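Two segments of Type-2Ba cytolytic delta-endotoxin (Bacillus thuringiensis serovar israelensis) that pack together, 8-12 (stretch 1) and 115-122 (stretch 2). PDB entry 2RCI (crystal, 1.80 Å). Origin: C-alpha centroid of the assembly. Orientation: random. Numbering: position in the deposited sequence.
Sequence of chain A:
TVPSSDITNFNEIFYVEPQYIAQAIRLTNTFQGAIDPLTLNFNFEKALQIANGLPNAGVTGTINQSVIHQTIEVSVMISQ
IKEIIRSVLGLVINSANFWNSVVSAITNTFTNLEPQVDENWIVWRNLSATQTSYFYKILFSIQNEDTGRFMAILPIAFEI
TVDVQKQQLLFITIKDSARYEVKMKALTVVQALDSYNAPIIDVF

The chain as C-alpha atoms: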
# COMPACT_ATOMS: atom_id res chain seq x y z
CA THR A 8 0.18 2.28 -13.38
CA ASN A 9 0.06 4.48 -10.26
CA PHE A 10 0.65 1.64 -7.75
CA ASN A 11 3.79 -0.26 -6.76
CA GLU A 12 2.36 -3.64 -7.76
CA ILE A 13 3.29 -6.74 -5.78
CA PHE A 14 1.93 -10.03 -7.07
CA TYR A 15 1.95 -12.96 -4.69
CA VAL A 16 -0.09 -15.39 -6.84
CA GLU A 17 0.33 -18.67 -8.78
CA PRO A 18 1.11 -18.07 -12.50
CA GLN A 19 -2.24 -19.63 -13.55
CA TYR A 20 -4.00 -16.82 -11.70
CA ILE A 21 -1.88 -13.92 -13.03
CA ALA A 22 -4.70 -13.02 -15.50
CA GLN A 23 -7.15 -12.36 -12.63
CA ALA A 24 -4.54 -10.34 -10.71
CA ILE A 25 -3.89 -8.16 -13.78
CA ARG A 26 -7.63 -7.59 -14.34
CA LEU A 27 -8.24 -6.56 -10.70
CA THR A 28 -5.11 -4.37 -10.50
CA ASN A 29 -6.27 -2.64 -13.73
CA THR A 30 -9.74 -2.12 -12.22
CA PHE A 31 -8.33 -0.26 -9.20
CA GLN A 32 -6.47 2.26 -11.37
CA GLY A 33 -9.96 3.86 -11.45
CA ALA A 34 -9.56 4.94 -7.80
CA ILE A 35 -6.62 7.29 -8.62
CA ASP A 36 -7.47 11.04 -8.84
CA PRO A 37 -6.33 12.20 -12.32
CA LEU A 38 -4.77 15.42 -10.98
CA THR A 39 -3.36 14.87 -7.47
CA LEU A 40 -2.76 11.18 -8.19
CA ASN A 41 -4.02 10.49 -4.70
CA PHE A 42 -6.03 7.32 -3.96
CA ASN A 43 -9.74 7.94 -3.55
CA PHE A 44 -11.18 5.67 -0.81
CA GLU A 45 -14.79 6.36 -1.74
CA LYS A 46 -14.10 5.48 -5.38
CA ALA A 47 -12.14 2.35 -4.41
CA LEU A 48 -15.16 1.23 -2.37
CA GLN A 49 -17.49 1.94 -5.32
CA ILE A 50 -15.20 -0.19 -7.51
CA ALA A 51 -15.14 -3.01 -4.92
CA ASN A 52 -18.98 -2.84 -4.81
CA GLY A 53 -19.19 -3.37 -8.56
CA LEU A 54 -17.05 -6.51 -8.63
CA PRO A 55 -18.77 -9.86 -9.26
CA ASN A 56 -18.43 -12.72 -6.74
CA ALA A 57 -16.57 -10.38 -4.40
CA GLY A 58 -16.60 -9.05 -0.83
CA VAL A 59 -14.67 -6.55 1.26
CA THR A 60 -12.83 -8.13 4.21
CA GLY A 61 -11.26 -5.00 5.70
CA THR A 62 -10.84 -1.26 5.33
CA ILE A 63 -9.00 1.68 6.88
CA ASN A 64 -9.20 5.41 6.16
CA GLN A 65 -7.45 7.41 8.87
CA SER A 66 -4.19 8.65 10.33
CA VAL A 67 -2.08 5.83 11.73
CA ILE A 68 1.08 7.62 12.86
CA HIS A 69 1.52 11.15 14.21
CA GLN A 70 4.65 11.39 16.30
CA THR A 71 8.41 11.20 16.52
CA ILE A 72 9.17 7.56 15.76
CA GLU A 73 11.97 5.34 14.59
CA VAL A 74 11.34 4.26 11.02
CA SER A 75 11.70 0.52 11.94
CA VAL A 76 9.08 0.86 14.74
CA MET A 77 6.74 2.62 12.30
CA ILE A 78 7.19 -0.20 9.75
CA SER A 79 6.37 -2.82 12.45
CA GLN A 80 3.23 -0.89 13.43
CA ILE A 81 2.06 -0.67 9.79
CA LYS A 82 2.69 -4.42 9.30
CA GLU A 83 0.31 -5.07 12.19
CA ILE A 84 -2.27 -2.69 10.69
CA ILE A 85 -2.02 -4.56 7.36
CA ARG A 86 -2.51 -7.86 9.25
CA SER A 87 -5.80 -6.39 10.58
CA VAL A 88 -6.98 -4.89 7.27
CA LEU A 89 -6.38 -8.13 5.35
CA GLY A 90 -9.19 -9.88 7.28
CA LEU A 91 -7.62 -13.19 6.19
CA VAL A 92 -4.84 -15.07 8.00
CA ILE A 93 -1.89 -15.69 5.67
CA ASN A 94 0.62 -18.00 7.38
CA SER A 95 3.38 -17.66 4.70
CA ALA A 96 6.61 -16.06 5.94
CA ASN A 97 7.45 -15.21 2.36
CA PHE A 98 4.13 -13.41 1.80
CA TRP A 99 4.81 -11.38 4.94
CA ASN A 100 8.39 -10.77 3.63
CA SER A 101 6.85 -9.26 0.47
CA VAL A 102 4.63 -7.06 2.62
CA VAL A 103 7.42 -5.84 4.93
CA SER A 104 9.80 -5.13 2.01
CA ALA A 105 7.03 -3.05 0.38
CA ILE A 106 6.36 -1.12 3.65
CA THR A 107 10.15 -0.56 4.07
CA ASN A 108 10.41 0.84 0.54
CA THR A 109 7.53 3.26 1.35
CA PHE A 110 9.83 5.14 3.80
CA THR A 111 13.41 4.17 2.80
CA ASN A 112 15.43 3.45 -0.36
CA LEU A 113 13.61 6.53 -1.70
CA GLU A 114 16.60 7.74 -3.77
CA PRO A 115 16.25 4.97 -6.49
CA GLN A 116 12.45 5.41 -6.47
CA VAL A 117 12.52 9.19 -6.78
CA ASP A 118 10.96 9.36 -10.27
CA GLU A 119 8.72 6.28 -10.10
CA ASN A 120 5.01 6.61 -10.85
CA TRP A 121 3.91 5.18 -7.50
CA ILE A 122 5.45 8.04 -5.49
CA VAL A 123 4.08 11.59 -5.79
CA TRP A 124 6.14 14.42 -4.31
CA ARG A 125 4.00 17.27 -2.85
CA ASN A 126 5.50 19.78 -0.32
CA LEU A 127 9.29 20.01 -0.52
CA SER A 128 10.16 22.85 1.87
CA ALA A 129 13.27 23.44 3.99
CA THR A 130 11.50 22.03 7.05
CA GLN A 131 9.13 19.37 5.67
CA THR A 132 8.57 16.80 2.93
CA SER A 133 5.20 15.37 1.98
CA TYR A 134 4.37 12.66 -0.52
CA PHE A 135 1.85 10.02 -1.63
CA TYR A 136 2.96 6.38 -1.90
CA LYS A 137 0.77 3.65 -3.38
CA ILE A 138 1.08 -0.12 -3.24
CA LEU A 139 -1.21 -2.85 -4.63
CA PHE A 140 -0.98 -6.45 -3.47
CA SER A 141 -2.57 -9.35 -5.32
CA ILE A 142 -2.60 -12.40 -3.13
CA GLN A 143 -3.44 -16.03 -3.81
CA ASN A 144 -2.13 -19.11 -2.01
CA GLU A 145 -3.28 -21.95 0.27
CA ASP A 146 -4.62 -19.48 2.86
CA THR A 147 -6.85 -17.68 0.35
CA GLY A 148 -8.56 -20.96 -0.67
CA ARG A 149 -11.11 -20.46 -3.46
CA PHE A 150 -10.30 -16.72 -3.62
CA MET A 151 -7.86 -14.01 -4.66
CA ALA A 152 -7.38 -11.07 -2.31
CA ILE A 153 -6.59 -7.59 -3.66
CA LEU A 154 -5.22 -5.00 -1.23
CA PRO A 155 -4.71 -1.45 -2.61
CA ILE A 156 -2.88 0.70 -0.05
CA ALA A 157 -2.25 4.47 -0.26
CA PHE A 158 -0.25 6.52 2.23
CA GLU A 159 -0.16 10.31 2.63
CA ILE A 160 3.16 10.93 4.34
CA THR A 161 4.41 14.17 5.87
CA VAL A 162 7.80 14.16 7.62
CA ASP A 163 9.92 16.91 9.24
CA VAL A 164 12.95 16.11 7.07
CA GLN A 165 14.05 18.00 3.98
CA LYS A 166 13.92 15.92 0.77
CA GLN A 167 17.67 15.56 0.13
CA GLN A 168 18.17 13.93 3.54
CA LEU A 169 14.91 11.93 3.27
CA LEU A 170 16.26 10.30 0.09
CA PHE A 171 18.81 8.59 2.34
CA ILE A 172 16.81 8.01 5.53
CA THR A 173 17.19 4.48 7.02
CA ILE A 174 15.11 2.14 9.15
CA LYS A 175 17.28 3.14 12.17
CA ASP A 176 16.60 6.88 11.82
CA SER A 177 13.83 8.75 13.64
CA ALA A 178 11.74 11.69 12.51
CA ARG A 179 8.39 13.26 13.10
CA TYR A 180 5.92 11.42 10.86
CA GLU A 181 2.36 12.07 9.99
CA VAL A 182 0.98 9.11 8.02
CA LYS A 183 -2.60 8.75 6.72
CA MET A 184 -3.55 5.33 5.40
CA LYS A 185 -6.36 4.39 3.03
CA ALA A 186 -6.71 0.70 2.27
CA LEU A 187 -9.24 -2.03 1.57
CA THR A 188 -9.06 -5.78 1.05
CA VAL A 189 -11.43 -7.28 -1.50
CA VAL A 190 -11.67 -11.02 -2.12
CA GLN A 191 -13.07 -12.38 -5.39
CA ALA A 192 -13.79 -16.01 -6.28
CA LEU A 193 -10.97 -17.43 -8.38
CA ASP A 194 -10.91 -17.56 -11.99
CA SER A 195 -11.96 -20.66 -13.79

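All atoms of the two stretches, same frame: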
# COMPACT_ATOMS: atom_id res chain seq x y z
N THR A 8 0.05 3.02 -14.67
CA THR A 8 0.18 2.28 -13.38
C THR A 8 0.60 3.23 -12.23
O THR A 8 1.76 3.65 -12.15
CB THR A 8 1.24 1.15 -13.50
OG1 THR A 8 2.55 1.72 -13.40
CG2 THR A 8 1.11 0.43 -14.85
N ASN A 9 -0.32 3.57 -11.33
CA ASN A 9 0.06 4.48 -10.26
C ASN A 9 0.36 3.78 -8.92
O ASN A 9 0.52 4.43 -7.89
CB ASN A 9 -0.95 5.61 -10.13
CG ASN A 9 -0.88 6.59 -11.31
OD1 ASN A 9 -1.89 6.89 -11.93
ND2 ASN A 9 0.32 7.09 -11.62
N PHE A 10 0.41 2.45 -8.95
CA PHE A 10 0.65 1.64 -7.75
C PHE A 10 2.00 0.93 -7.90
O PHE A 10 2.38 0.58 -9.02
CB PHE A 10 -0.41 0.53 -7.57
CG PHE A 10 -1.80 1.03 -7.29
CD1 PHE A 10 -2.24 1.24 -5.98
CD2 PHE A 10 -2.68 1.24 -8.34
CE1 PHE A 10 -3.53 1.69 -5.71
CE2 PHE A 10 -3.99 1.69 -8.09
CZ PHE A 10 -4.42 1.91 -6.78
N ASN A 11 2.69 0.70 -6.79
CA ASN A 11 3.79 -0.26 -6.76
C ASN A 11 3.12 -1.63 -6.63
O ASN A 11 2.57 -1.97 -5.59
CB ASN A 11 4.75 -0.01 -5.59
CG ASN A 11 6.11 -0.72 -5.77
OD1 ASN A 11 6.22 -1.60 -6.60
ND2 ASN A 11 7.15 -0.26 -5.06
N GLU A 12 3.14 -2.40 -7.72
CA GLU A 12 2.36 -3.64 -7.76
C GLU A 12 3.18 -4.81 -7.26
O GLU A 12 4.32 -5.03 -7.69
CB GLU A 12 1.86 -3.90 -9.17
CG GLU A 12 0.89 -2.82 -9.72
CD GLU A 12 0.62 -3.00 -11.21
OE1 GLU A 12 1.02 -4.05 -11.74
OE2 GLU A 12 -0.00 -2.12 -11.83
N PRO A 115 16.54 5.68 -5.20
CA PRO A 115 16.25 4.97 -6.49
C PRO A 115 14.81 5.08 -7.00
O PRO A 115 14.57 4.91 -8.19
CB PRO A 115 16.59 3.50 -6.19
CG PRO A 115 16.59 3.39 -4.71
CD PRO A 115 16.99 4.74 -4.15
N GLN A 116 13.87 5.39 -6.12
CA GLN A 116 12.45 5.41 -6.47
C GLN A 116 11.97 6.81 -6.83
O GLN A 116 10.79 7.03 -7.11
CB GLN A 116 11.63 4.91 -5.28
CG GLN A 116 11.90 3.46 -4.84
CD GLN A 116 11.04 3.11 -3.64
OE1 GLN A 116 11.51 3.10 -2.50
NE2 GLN A 116 9.76 2.92 -3.89
N VAL A 117 12.90 7.76 -6.84
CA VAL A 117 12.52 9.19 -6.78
C VAL A 117 11.56 9.59 -7.90
O VAL A 117 10.65 10.39 -7.68
CB VAL A 117 13.80 10.12 -6.63
CG1 VAL A 117 14.63 10.18 -7.93
CG2 VAL A 117 13.43 11.52 -6.16
N ASP A 118 11.75 9.01 -9.09
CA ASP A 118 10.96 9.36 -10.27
C ASP A 118 9.92 8.31 -10.66
O ASP A 118 9.34 8.40 -11.75
CB ASP A 118 11.87 9.64 -11.48
CG ASP A 118 12.79 10.82 -11.27
OD1 ASP A 118 12.31 11.86 -10.79
OD2 ASP A 118 14.00 10.70 -11.56
N GLU A 119 9.67 7.34 -9.78
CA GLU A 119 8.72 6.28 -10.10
C GLU A 119 7.28 6.79 -10.00
O GLU A 119 6.99 7.73 -9.25
CB GLU A 119 8.95 5.06 -9.20
CG GLU A 119 10.38 4.46 -9.35
CD GLU A 119 10.51 3.43 -10.49
OE1 GLU A 119 9.70 3.46 -11.45
OE2 GLU A 119 11.43 2.57 -10.39
N ASN A 120 6.39 6.17 -10.77
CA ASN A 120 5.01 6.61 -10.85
C ASN A 120 4.22 6.46 -9.56
O ASN A 120 3.31 7.26 -9.29
CB ASN A 120 4.29 5.92 -12.01
CG ASN A 120 4.74 6.44 -13.36
OD1 ASN A 120 5.28 7.54 -13.46
ND2 ASN A 120 4.55 5.63 -14.40
N TRP A 121 4.61 5.48 -8.74
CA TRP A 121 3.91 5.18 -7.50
C TRP A 121 4.21 6.12 -6.34
O TRP A 121 3.60 6.00 -5.29
CB TRP A 121 4.15 3.74 -7.05
CG TRP A 121 5.57 3.37 -6.86
CD1 TRP A 121 6.34 3.61 -5.76
CD2 TRP A 121 6.40 2.63 -7.78
NE1 TRP A 121 7.60 3.08 -5.95
CE2 TRP A 121 7.66 2.48 -7.18
CE3 TRP A 121 6.19 2.10 -9.06
CZ2 TRP A 121 8.72 1.81 -7.80
CZ3 TRP A 121 7.24 1.44 -9.69
CH2 TRP A 121 8.50 1.30 -9.05
N ILE A 122 5.18 7.02 -6.52
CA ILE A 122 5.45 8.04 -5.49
C ILE A 122 5.13 9.41 -6.08
O ILE A 122 5.47 9.67 -7.23
CB ILE A 122 6.92 7.97 -4.98
CG1 ILE A 122 7.12 8.88 -3.77
CG2 ILE A 122 7.90 8.31 -6.12
CD1 ILE A 122 8.35 8.48 -2.87

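The contact between these stretches is small, burying 286 Å² in total, and it works without a single hydrogen bond across it. Stretch 2 contributes two successive type I turns rather than helix or strand; stretch 1 is a loop segment that becomes a strand at N11.

Q116 opens the first turn, which E119 N closes by donating to Q116 O at 2.9 Å. Q116 points toward stretch 1 but adds little area. V117, D118 and E119 make no contact; the chain turns through them. E119 then begins the second turn, whose closing bond, I122 N to E119 O at 3.4 Å, is weak. This turn places N120 and W121 at its two central positions, and both point toward stretch 1.

N120 remains exposed but still gives 50 Å² to the contact. Its CB lies 3.4 Å from T8 O, a carbonyl that the contact covers without giving it a partner anywhere in the model. N9 comes in alongside, with N9 ND2 3.8 Å from N120 O, too long to count as a bond.

W121 is the anchor, with 85 Å² covered, the largest share of any residue. Here the backbones come closest, with N9 CA and W121 CA 4.8 Å apart, and W121 CA directs its hydrogen at N9 O (3.5 Å, 151° at the hydrogen). With chi1 at 57° (p), the indole lies under N11, whose CB is 3.8 Å from the centroid of the five-membered ring and 14° off its normal, a CH-pi contact over the face. N11 ND2 and W121 NE1 approach to 3.5 Å, but both are donors and do not bond; the amide nitrogen is satisfied elsewhere in the structure. I122 points away, ending the contact.

The rule is economical: a turn presents one aromatic face, and an asparagine covers it.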